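Local coordinates for protein lytic polysaccharide monooxygenase (Neurospora crassa, PDB 4QI8) that probably cleaves cellulose chains by copper-dependent oxidation at the beta-1,4-glucosidic linkages, using a reducing agent and an oxygen co-substrate, at residues Arg22-Gln27 / Arg41-Thr46; Gly30-Val35 / Phe156-Ala161; Pro75-Leu80 / Arg139-Gly144. All coordinates share one frame; numbering follows the deposited sequence.

How the contacts relate
From the N terminus, the chain runs through strand 3-8 into a long loop and then the short helix 39-42, which together carry 22-27, 30-35 and the start of 41-46. Contact 1 closes a short loop here, joining 22-27 to 41-46 at the end of helix 39-42. Contact 2 crosses contact 1 along the chain, because 30-35 lies between those two segments and pairs with 156-161 far downstream. Contact 3 is nested inside the loop that contact 2 closes and joins strands 76-82 and 134-144. Strand 134-144 is next to 155-166 in the same sheet, and backbone hydrogen bonds join contacts 2 and 3 there. The Cys42-Cys160 disulfide ties contact 1 to contact 2, and Asn25 also bonds to Gly30.

Contact 1: residues Arg22-Gln27 / Arg41-Thr46; sequences RADNWQ and RCFQST
Phe43 lays one face of its ring over the backbone N of Asn25, which sits 4.0 Å above the ring plane and over its centre. The Asn25 side chain crosses the ring at about a right angle. With Asn25 CG between its own backbone N and carbonyl carbon (chi1 73°), this amide carbon comes 3.4 Å from Phe43 CE2. The amide and ring planes are 31° apart. The polar end of Asn25 is held elsewhere, by ND2 bonding to Gly30 O. Ala23 CB packs against Phe43 CB at 3.8 Å. Ala23 to Trp26 form a type I beta turn, and Phe43 is the first residue past the helix, with positive phi. The contact thus sets a turn of the long loop against a helix end in the AA9 fold. Asp24 binds residues 43-46 through its backbone N and both carboxylate oxygens. Its backbone N donates to Phe43 O at 2.8 Å, nearly along the C=O axis. Its carboxylate OD2 accepts Ser45 N at 2.8 Å on the syn side, and Gln39 NE2 as well. Asp24 OD1 accepts a hydrogen bond from a water 2.7 Å away, and the same water accepts one from Thr46 N. Gln44 reaches back with an extended chain. Its NE2 gives a straight bond of 2.9 Å to Arg22 O, from above that carbonyl plane, while its OE1 accepts from Ser48 N.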
loop_
_atom_site.group_PDB
_atom_site.type_symbol
_atom_site.label_atom_id
_atom_site.label_comp_id
_atom_site.label_asym_id
_atom_site.label_seq_id
_atom_site.Cartn_x
_atom_site.Cartn_y
_atom_site.Cartn_z
ATOM N N ARG A 22 -1.488 13.533 -3.256
ATOM C CA ARG A 22 -0.169 13.974 -2.838
ATOM C C ARG A 22 0.055 13.644 -1.362
ATOM O O ARG A 22 -0.668 14.100 -0.472
ATOM C CB ARG A 22 0.086 15.458 -3.103
ATOM C CG ARG A 22 1.564 15.801 -2.854
ATOM C CD ARG A 22 2.007 17.103 -3.439
ATOM N NE ARG A 22 1.549 18.207 -2.627
ATOM C CZ ARG A 22 1.834 19.481 -2.887
ATOM N NH1 ARG A 22 2.576 19.806 -3.939
ATOM N NH2 ARG A 22 1.382 20.439 -2.083
ATOM N N ALA A 23 1.065 12.828 -1.105
ATOM C CA ALA A 23 1.368 12.396 0.246
ATOM C C ALA A 23 2.041 13.509 1.021
ATOM O O ALA A 23 2.760 14.339 0.454
ATOM C CB ALA A 23 2.266 11.169 0.203
ATOM N N ASP A 24 1.850 13.491 2.334
ATOM C CA ASP A 24 2.395 14.533 3.180
ATOM C C ASP A 24 3.924 14.507 3.231
ATOM O O ASP A 24 4.514 15.478 3.710
ATOM C CB ASP A 24 1.840 14.450 4.609
ATOM C CG ASP A 24 0.385 14.871 4.735
ATOM O OD1 ASP A 24 -0.145 15.560 3.836
ATOM O OD2 ASP A 24 -0.217 14.511 5.774
ATOM N N ASN A 25 4.558 13.422 2.764
ATOM C CA ASN A 25 6.027 13.346 2.683
ATOM C C ASN A 25 6.593 13.824 1.339
ATOM O O ASN A 25 7.745 13.543 1.011
ATOM C CB ASN A 25 6.540 11.933 2.998
ATOM C CG ASN A 25 6.264 10.926 1.893
ATOM O OD1 ASN A 25 5.388 11.124 1.043
ATOM N ND2 ASN A 25 7.024 9.841 1.901
ATOM N N TRP A 26 5.805 14.576 0.579
ATOM C CA TRP A 26 6.249 14.964 -0.748
ATOM C C TRP A 26 7.505 15.837 -0.737
ATOM O O TRP A 26 8.218 15.861 -1.734
ATOM C CB TRP A 26 5.114 15.622 -1.542
ATOM C CG TRP A 26 4.749 16.996 -1.090
ATOM C CD1 TRP A 26 3.925 17.333 -0.058
ATOM C CD2 TRP A 26 5.199 18.225 -1.667
ATOM N NE1 TRP A 26 3.838 18.705 0.050
ATOM C CE2 TRP A 26 4.613 19.274 -0.927
ATOM C CE3 TRP A 26 6.046 18.535 -2.727
ATOM C CZ2 TRP A 26 4.827 20.614 -1.236
ATOM C CZ3 TRP A 26 6.266 19.861 -3.025
ATOM C CH2 TRP A 26 5.669 20.885 -2.276
ATOM N N GLN A 27 7.778 16.539 0.359
ATOM C CA GLN A 27 9.002 17.337 0.460
ATOM C C GLN A 27 10.144 16.603 1.162
ATOM O O GLN A 27 11.284 16.718 0.735
ATOM C CB GLN A 27 8.741 18.659 1.181
ATOM C CG GLN A 27 7.716 19.508 0.482
ATOM C CD GLN A 27 7.691 20.926 1.012
ATOM O OE1 GLN A 27 7.166 21.193 2.091
ATOM N NE2 GLN A 27 8.266 21.853 0.252
ATOM N N ARG A 41 -3.282 5.806 6.526
ATOM C CA ARG A 41 -4.147 5.362 5.443
ATOM C C ARG A 41 -3.568 5.744 4.072
ATOM O O ARG A 41 -3.117 4.889 3.334
ATOM C CB ARG A 41 -5.579 5.922 5.651
ATOM C CG ARG A 41 -6.555 5.492 4.578
ATOM C CD ARG A 41 -7.988 5.993 4.810
ATOM N NE ARG A 41 -8.028 7.423 5.108
ATOM C CZ ARG A 41 -8.232 8.006 6.295
ATOM N NH1 ARG A 41 -8.461 7.329 7.432
ATOM N NH2 ARG A 41 -8.235 9.342 6.353
ATOM N N CYS A 42 -3.539 7.040 3.780
ATOM C CA CYS A 42 -3.040 7.565 2.503
ATOM C C CYS A 42 -2.010 8.688 2.695
ATOM O O CYS A 42 -1.762 9.455 1.767
ATOM C CB CYS A 42 -4.188 8.039 1.582
ATOM S SG CYS A 42 -5.258 6.685 1.076
ATOM N N PHE A 43 -1.417 8.755 3.877
ATOM C CA PHE A 43 -0.403 9.764 4.200
ATOM C C PHE A 43 -0.932 11.190 3.997
ATOM O O PHE A 43 -0.203 12.069 3.530
ATOM C CB PHE A 43 0.912 9.531 3.406
ATOM C CG PHE A 43 2.194 9.865 4.173
ATOM C CD1 PHE A 43 2.216 10.793 5.212
ATOM C CD2 PHE A 43 3.388 9.235 3.829
ATOM C CE1 PHE A 43 3.387 11.067 5.896
ATOM C CE2 PHE A 43 4.555 9.513 4.512
ATOM C CZ PHE A 43 4.554 10.415 5.551
ATOM N N GLN A 44 -2.185 11.426 4.386
ATOM C CA GLN A 44 -2.750 12.771 4.318
ATOM C C GLN A 44 -3.485 13.107 5.600
ATOM O O GLN A 44 -4.559 12.577 5.872
ATOM C CB GLN A 44 -3.718 12.919 3.150
ATOM C CG GLN A 44 -3.089 12.799 1.778
ATOM C CD GLN A 44 -4.071 13.184 0.684
ATOM O OE1 GLN A 44 -5.271 12.893 0.784
ATOM N NE2 GLN A 44 -3.577 13.851 -0.360
ATOM N N SER A 45 -2.944 14.034 6.380
ATOM C CA SER A 45 -3.697 14.530 7.524
ATOM C C SER A 45 -4.906 15.352 7.077
ATOM O O SER A 45 -5.930 15.370 7.754
ATOM C CB SER A 45 -2.828 15.382 8.434
ATOM O OG SER A 45 -1.730 14.650 8.923
ATOM N N THR A 46 -4.754 16.067 5.965
ATOM C CA THR A 46 -5.849 16.792 5.321
ATOM C C THR A 46 -6.063 16.108 3.976
ATOM O O THR A 46 -5.175 16.124 3.134
ATOM C CB THR A 46 -5.507 18.305 5.099
ATOM O OG1 THR A 46 -5.259 18.945 6.356
ATOM C CG2 THR A 46 -6.633 19.040 4.378
HETATM O O HOH W 1 -2.355 16.778 4.669
#

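Contact 2: residues Gly30-Val35 / Phe156-Ala161; sequences GFVDNV and FYISCA. With NO3 (nitrate ion), chain D.
Phe156 O accepts Val32 N in a nearly straight bond of 2.9 Å, and Phe156 N returns a bond to Val32 O. This is a single antiparallel bridge with a hydrogen-bonded pair. Val32 O also lies at the edge of the Phe156 ring, 3.4 Å from CD1. Val35 CG1 reaches the same ring at CE1, 3.9 Å away. Phe31 CB makes a CH-pi contact over one face of the Tyr157 ring, offset toward its rim, 3.9 Å from the centroid. The Phe31 ring forms an offset edge-to-face pair with Tyr157, its edge toward the Tyr157 face and the planes at 72°. Phe31 CD2 comes 3.4 Å from Tyr157 OH, which is hydrogen-bonded to Gln155 OE1. Nitrate O2 lies over the centre of the Phe31 ring and accepts Phe31 N at 3.0 Å; the ion is probably a crystallisation additive. An alanine at Phe31 would keep CB over Tyr157 but would probably open a gap beside the Tyr157 hydroxyl and leave the nitrate without the ring beneath it. Tyr157 belongs to the copper site with His1 and His72, so the bridge joins the loop to a metal-binding strand of the AA9 fold.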
loop_
_atom_site.group_PDB
_atom_site.type_symbol
_atom_site.label_atom_id
_atom_site.label_comp_id
_atom_site.label_asym_id
_atom_site.label_seq_id
_atom_site.Cartn_x
_atom_site.Cartn_y
_atom_site.Cartn_z
ATOM N N GLY A 30 9.925 11.379 3.979
ATOM C CA GLY A 30 9.935 10.673 5.242
ATOM C C GLY A 30 8.787 9.703 5.419
ATOM O O GLY A 30 8.079 9.360 4.473
ATOM N N PHE A 31 8.626 9.242 6.655
ATOM C CA PHE A 31 7.723 8.150 6.961
ATOM C C PHE A 31 6.642 8.535 7.958
ATOM O O PHE A 31 6.664 9.610 8.566
ATOM C CB PHE A 31 8.525 6.925 7.468
ATOM C CG PHE A 31 9.457 7.205 8.620
ATOM C CD1 PHE A 31 9.011 7.122 9.923
ATOM C CD2 PHE A 31 10.793 7.522 8.406
ATOM C CE1 PHE A 31 9.868 7.333 10.988
ATOM C CE2 PHE A 31 11.651 7.754 9.481
ATOM C CZ PHE A 31 11.182 7.657 10.772
ATOM N N VAL A 32 5.679 7.629 8.069
ATOM C CA VAL A 32 4.713 7.556 9.160
ATOM C C VAL A 32 5.221 6.509 10.150
ATOM O O VAL A 32 5.595 5.420 9.732
ATOM C CB VAL A 32 3.331 7.104 8.618
ATOM C CG1 VAL A 32 2.329 6.857 9.740
ATOM C CG2 VAL A 32 2.780 8.106 7.611
ATOM N N ASP A 33 5.260 6.829 11.447
ATOM C CA ASP A 33 5.610 5.818 12.444
ATOM C C ASP A 33 4.490 5.620 13.455
ATOM O O ASP A 33 4.671 4.898 14.432
ATOM C CB ASP A 33 6.959 6.099 13.125
ATOM C CG ASP A 33 6.986 7.403 13.887
ATOM O OD1 ASP A 33 5.904 7.975 14.142
ATOM O OD2 ASP A 33 8.109 7.852 14.248
ATOM N N ASN A 34 3.325 6.208 13.182
ATOM C CA ASN A 34 2.171 6.179 14.058
ATOM C C ASN A 34 1.050 5.374 13.392
ATOM O O ASN A 34 0.336 5.897 12.531
ATOM C CB ASN A 34 1.702 7.612 14.288
ATOM C CG ASN A 34 0.613 7.706 15.324
ATOM O OD1 ASN A 34 0.099 6.685 15.800
ATOM N ND2 ASN A 34 0.260 8.928 15.693
ATOM N N VAL A 35 0.864 4.119 13.791
ATOM C CA VAL A 35 -0.182 3.309 13.178
ATOM C C VAL A 35 -1.592 3.814 13.531
ATOM O O VAL A 35 -2.572 3.390 12.920
ATOM C CB VAL A 35 -0.062 1.824 13.554
ATOM C CG1 VAL A 35 1.230 1.242 12.993
ATOM C CG2 VAL A 35 -0.171 1.626 15.065
ATOM N N PHE A 156 6.778 3.571 7.867
ATOM C CA PHE A 156 5.809 3.329 6.797
ATOM C C PHE A 156 5.891 4.431 5.736
ATOM O O PHE A 156 5.740 5.620 6.041
ATOM C CB PHE A 156 4.378 3.274 7.351
ATOM C CG PHE A 156 4.121 2.140 8.310
ATOM C CD1 PHE A 156 4.485 2.230 9.645
ATOM C CD2 PHE A 156 3.462 1.003 7.877
ATOM C CE1 PHE A 156 4.219 1.190 10.518
ATOM C CE2 PHE A 156 3.190 -0.030 8.750
ATOM C CZ PHE A 156 3.573 0.068 10.071
ATOM N N TYR A 157 6.115 4.020 4.491
ATOM C CA TYR A 157 6.187 4.927 3.343
ATOM C C TYR A 157 4.966 4.605 2.477
ATOM O O TYR A 157 4.849 3.501 1.968
ATOM C CB TYR A 157 7.503 4.712 2.578
ATOM C CG TYR A 157 8.721 4.972 3.434
ATOM C CD1 TYR A 157 9.259 6.259 3.530
ATOM C CD2 TYR A 157 9.340 3.948 4.153
ATOM C CE1 TYR A 157 10.364 6.517 4.315
ATOM C CE2 TYR A 157 10.454 4.202 4.937
ATOM C CZ TYR A 157 10.959 5.488 5.015
ATOM O OH TYR A 157 12.059 5.788 5.787
ATOM N N ILE A 158 4.042 5.559 2.361
ATOM C CA ILE A 158 2.672 5.305 1.911
ATOM C C ILE A 158 2.225 6.306 0.854
ATOM O O ILE A 158 2.577 7.489 0.937
ATOM C CB ILE A 158 1.704 5.398 3.120
ATOM C CG1 ILE A 158 1.983 4.271 4.116
ATOM C CG2 ILE A 158 0.236 5.381 2.686
ATOM C CD1 ILE A 158 1.453 4.565 5.519
ATOM N N SER A 159 1.402 5.849 -0.092
ATOM C CA SER A 159 0.539 6.762 -0.839
ATOM C C SER A 159 -0.677 5.991 -1.326
ATOM O O SER A 159 -0.739 4.768 -1.214
ATOM C CB SER A 159 1.274 7.399 -2.029
ATOM O OG SER A 159 1.480 6.425 -3.032
ATOM N N CYS A 160 -1.628 6.728 -1.908
ATOM C CA CYS A 160 -2.830 6.142 -2.487
ATOM C C CYS A 160 -3.141 6.708 -3.860
ATOM O O CYS A 160 -3.187 7.918 -4.045
ATOM C CB CYS A 160 -4.048 6.408 -1.612
ATOM S SG CYS A 160 -3.980 5.566 -0.031
ATOM N N ALA A 161 -3.394 5.797 -4.796
ATOM C CA ALA A 161 -3.771 6.132 -6.163
ATOM C C ALA A 161 -5.272 6.028 -6.381
ATOM O O ALA A 161 -5.945 5.209 -5.759
ATOM C CB ALA A 161 -3.047 5.220 -7.136
HETATM N N NO3 D . 11.002 11.543 8.865
HETATM O O1 NO3 D . 11.185 12.573 9.718
HETATM O O2 NO3 D . 9.913 10.751 8.843
HETATM O O3 NO3 D . 11.976 11.313 7.969
#

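Contact 3: residues Pro75-Leu80 / Arg139-Gly144; sequences PMQFYL and RAEHIG
Gln77 and Glu141 share two backbone bonds, Gln77 N to Glu141 O at 2.9 Å and Glu141 N to Gln77 O. Tyr79 and Arg139 form the next hydrogen-bonded pair, and Ile143 N donates to Pro75 O. This is an antiparallel pair of neighbouring strands in the AA9 beta-sandwich, 156° between their directions. Side-chain polar contacts gather beside these bonds. Gln77 and Glu141 lie side by side, and Gln77 NE2 donates to Glu141 OE1 at 3.0 Å from above the carboxylate plane. Glu141 OE1 is also hydrogen-bonded to Tyr185 OH, and Gln77 OE1 to Asn206 ND2. Arg139, extended from CG to NE, reaches Glu141 OE2 through NH2 in a salt bridge of 2.8 Å. Its NH1 lies 3.5 Å from Tyr79 CD1, with the ring and guanidinium planes 79° apart. On the face of Met76 and Phe78 the contacts are apolar and sulfur-aromatic. Phe78 CE1 touches Ala140 CB at 3.6 Å. Met76 SD lies 3.5 Å from His142 CB and makes an oblique sulfur-aromatic contact with the imidazole. The ND1 of that ring is bonded to Tyr2 OH. Arg139 NH2 also donates to Ile40 O, and its buried positive charge would probably favour an ionised Glu141, both of whose carboxylate oxygens have partners.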
loop_
_atom_site.group_PDB
_atom_site.type_symbol
_atom_site.label_atom_id
_atom_site.label_comp_id
_atom_site.label_asym_id
_atom_site.label_seq_id
_atom_site.Cartn_x
_atom_site.Cartn_y
_atom_site.Cartn_z
ATOM N N PRO A 75 8.800 -5.210 3.870
ATOM C CA PRO A 75 7.835 -5.594 2.838
ATOM C C PRO A 75 7.095 -4.443 2.163
ATOM O O PRO A 75 6.684 -3.480 2.812
ATOM C CB PRO A 75 6.816 -6.414 3.626
ATOM C CG PRO A 75 6.818 -5.758 4.963
ATOM C CD PRO A 75 8.261 -5.437 5.223
ATOM N N MET A 76 6.911 -4.583 0.854
ATOM C CA MET A 76 5.831 -3.887 0.165
ATOM C C MET A 76 4.506 -4.591 0.419
ATOM O O MET A 76 4.438 -5.830 0.429
ATOM C CB MET A 76 6.050 -3.876 -1.346
ATOM C CG MET A 76 7.222 -3.063 -1.812
ATOM S SD MET A 76 7.093 -1.292 -1.448
ATOM C CE MET A 76 5.594 -0.867 -2.276
ATOM N N GLN A 77 3.441 -3.809 0.563
ATOM C CA GLN A 77 2.080 -4.346 0.628
ATOM C C GLN A 77 1.157 -3.403 -0.139
ATOM O O GLN A 77 1.376 -2.189 -0.155
ATOM C CB GLN A 77 1.604 -4.526 2.076
ATOM C CG GLN A 77 2.663 -5.136 2.975
ATOM C CD GLN A 77 2.156 -5.707 4.289
ATOM O OE1 GLN A 77 2.680 -6.713 4.762
ATOM N NE2 GLN A 77 1.163 -5.069 4.892
ATOM N N PHE A 78 0.130 -3.967 -0.771
ATOM C CA PHE A 78 -0.856 -3.187 -1.517
ATOM C C PHE A 78 -2.269 -3.582 -1.118
ATOM O O PHE A 78 -2.568 -4.767 -0.937
ATOM C CB PHE A 78 -0.691 -3.384 -3.037
ATOM C CG PHE A 78 0.598 -2.839 -3.593
ATOM C CD1 PHE A 78 0.717 -1.491 -3.911
ATOM C CD2 PHE A 78 1.691 -3.670 -3.797
ATOM C CE1 PHE A 78 1.892 -0.995 -4.421
ATOM C CE2 PHE A 78 2.878 -3.161 -4.291
ATOM C CZ PHE A 78 2.975 -1.826 -4.600
ATOM N N TYR A 79 -3.140 -2.581 -1.019
ATOM C CA TYR A 79 -4.537 -2.772 -0.675
ATOM C C TYR A 79 -5.413 -2.005 -1.659
ATOM O O TYR A 79 -5.022 -0.947 -2.168
ATOM C CB TYR A 79 -4.853 -2.229 0.710
ATOM C CG TYR A 79 -4.219 -2.905 1.906
ATOM C CD1 TYR A 79 -2.873 -2.751 2.203
ATOM C CD2 TYR A 79 -4.999 -3.668 2.783
ATOM C CE1 TYR A 79 -2.316 -3.347 3.342
ATOM C CE2 TYR A 79 -4.456 -4.240 3.919
ATOM C CZ TYR A 79 -3.126 -4.086 4.191
ATOM O OH TYR A 79 -2.619 -4.654 5.332
ATOM N N LEU A 80 -6.620 -2.522 -1.867
ATOM C CA LEU A 80 -7.658 -1.813 -2.603
ATOM C C LEU A 80 -8.839 -1.483 -1.701
ATOM O O LEU A 80 -9.123 -2.202 -0.740
ATOM C CB LEU A 80 -8.190 -2.693 -3.731
ATOM C CG LEU A 80 -7.304 -2.809 -4.967
ATOM C CD1 LEU A 80 -7.823 -3.890 -5.915
ATOM C CD2 LEU A 80 -7.216 -1.473 -5.715
ATOM N N ARG A 139 -3.821 1.591 -2.228
ATOM C CA ARG A 139 -2.870 2.017 -1.214
ATOM C C ARG A 139 -1.578 1.225 -1.363
ATOM O O ARG A 139 -1.592 -0.006 -1.350
ATOM C CB ARG A 139 -3.466 1.810 0.184
ATOM C CG ARG A 139 -2.538 2.108 1.345
ATOM C CD ARG A 139 -3.264 1.882 2.661
ATOM N NE ARG A 139 -2.413 2.134 3.822
ATOM C CZ ARG A 139 -1.552 1.262 4.323
ATOM N NH1 ARG A 139 -1.449 0.048 3.789
ATOM N NH2 ARG A 139 -0.803 1.592 5.364
ATOM N N ALA A 140 -0.469 1.955 -1.480
ATOM C CA ALA A 140 0.881 1.404 -1.506
ATOM C C ALA A 140 1.529 1.661 -0.165
ATOM O O ALA A 140 1.442 2.773 0.352
ATOM C CB ALA A 140 1.696 2.092 -2.582
ATOM N N GLU A 141 2.206 0.654 0.377
ATOM C CA GLU A 141 3.066 0.879 1.520
ATOM C C GLU A 141 4.327 0.050 1.430
ATOM O O GLU A 141 4.313 -1.098 0.983
ATOM C CB GLU A 141 2.371 0.620 2.859
ATOM C CG GLU A 141 2.245 -0.841 3.250
ATOM C CD GLU A 141 1.417 -1.068 4.506
ATOM O OE1 GLU A 141 0.722 -2.108 4.540
ATOM O OE2 GLU A 141 1.404 -0.203 5.418
ATOM N N HIS A 142 5.415 0.667 1.868
ATOM C CA HIS A 142 6.616 -0.051 2.203
ATOM C C HIS A 142 6.833 0.107 3.701
ATOM O O HIS A 142 6.714 1.217 4.232
ATOM C CB HIS A 142 7.842 0.484 1.473
ATOM C CG HIS A 142 9.013 -0.404 1.671
ATOM N ND1 HIS A 142 10.144 -0.023 2.364
ATOM C CD2 HIS A 142 9.171 -1.711 1.359
ATOM C CE1 HIS A 142 10.956 -1.061 2.441
ATOM N NE2 HIS A 142 10.386 -2.095 1.849
ATOM N N ILE A 143 7.173 -0.991 4.373
ATOM C CA ILE A 143 7.416 -0.953 5.811
ATOM C C ILE A 143 8.896 -1.195 6.061
ATOM O O ILE A 143 9.381 -2.317 5.926
ATOM C CB ILE A 143 6.565 -1.992 6.581
ATOM C CG1 ILE A 143 5.110 -1.979 6.094
ATOM C CG2 ILE A 143 6.638 -1.683 8.056
ATOM C CD1 ILE A 143 4.208 -3.025 6.759
ATOM N N GLY A 144 9.629 -0.136 6.401
ATOM C CA GLY A 144 11.047 -0.246 6.689
ATOM C C GLY A 144 11.258 -0.727 8.106
ATOM O O GLY A 144 10.829 -0.071 9.060
HETATM O O HOH W 2 -0.766 -0.720 1.069
#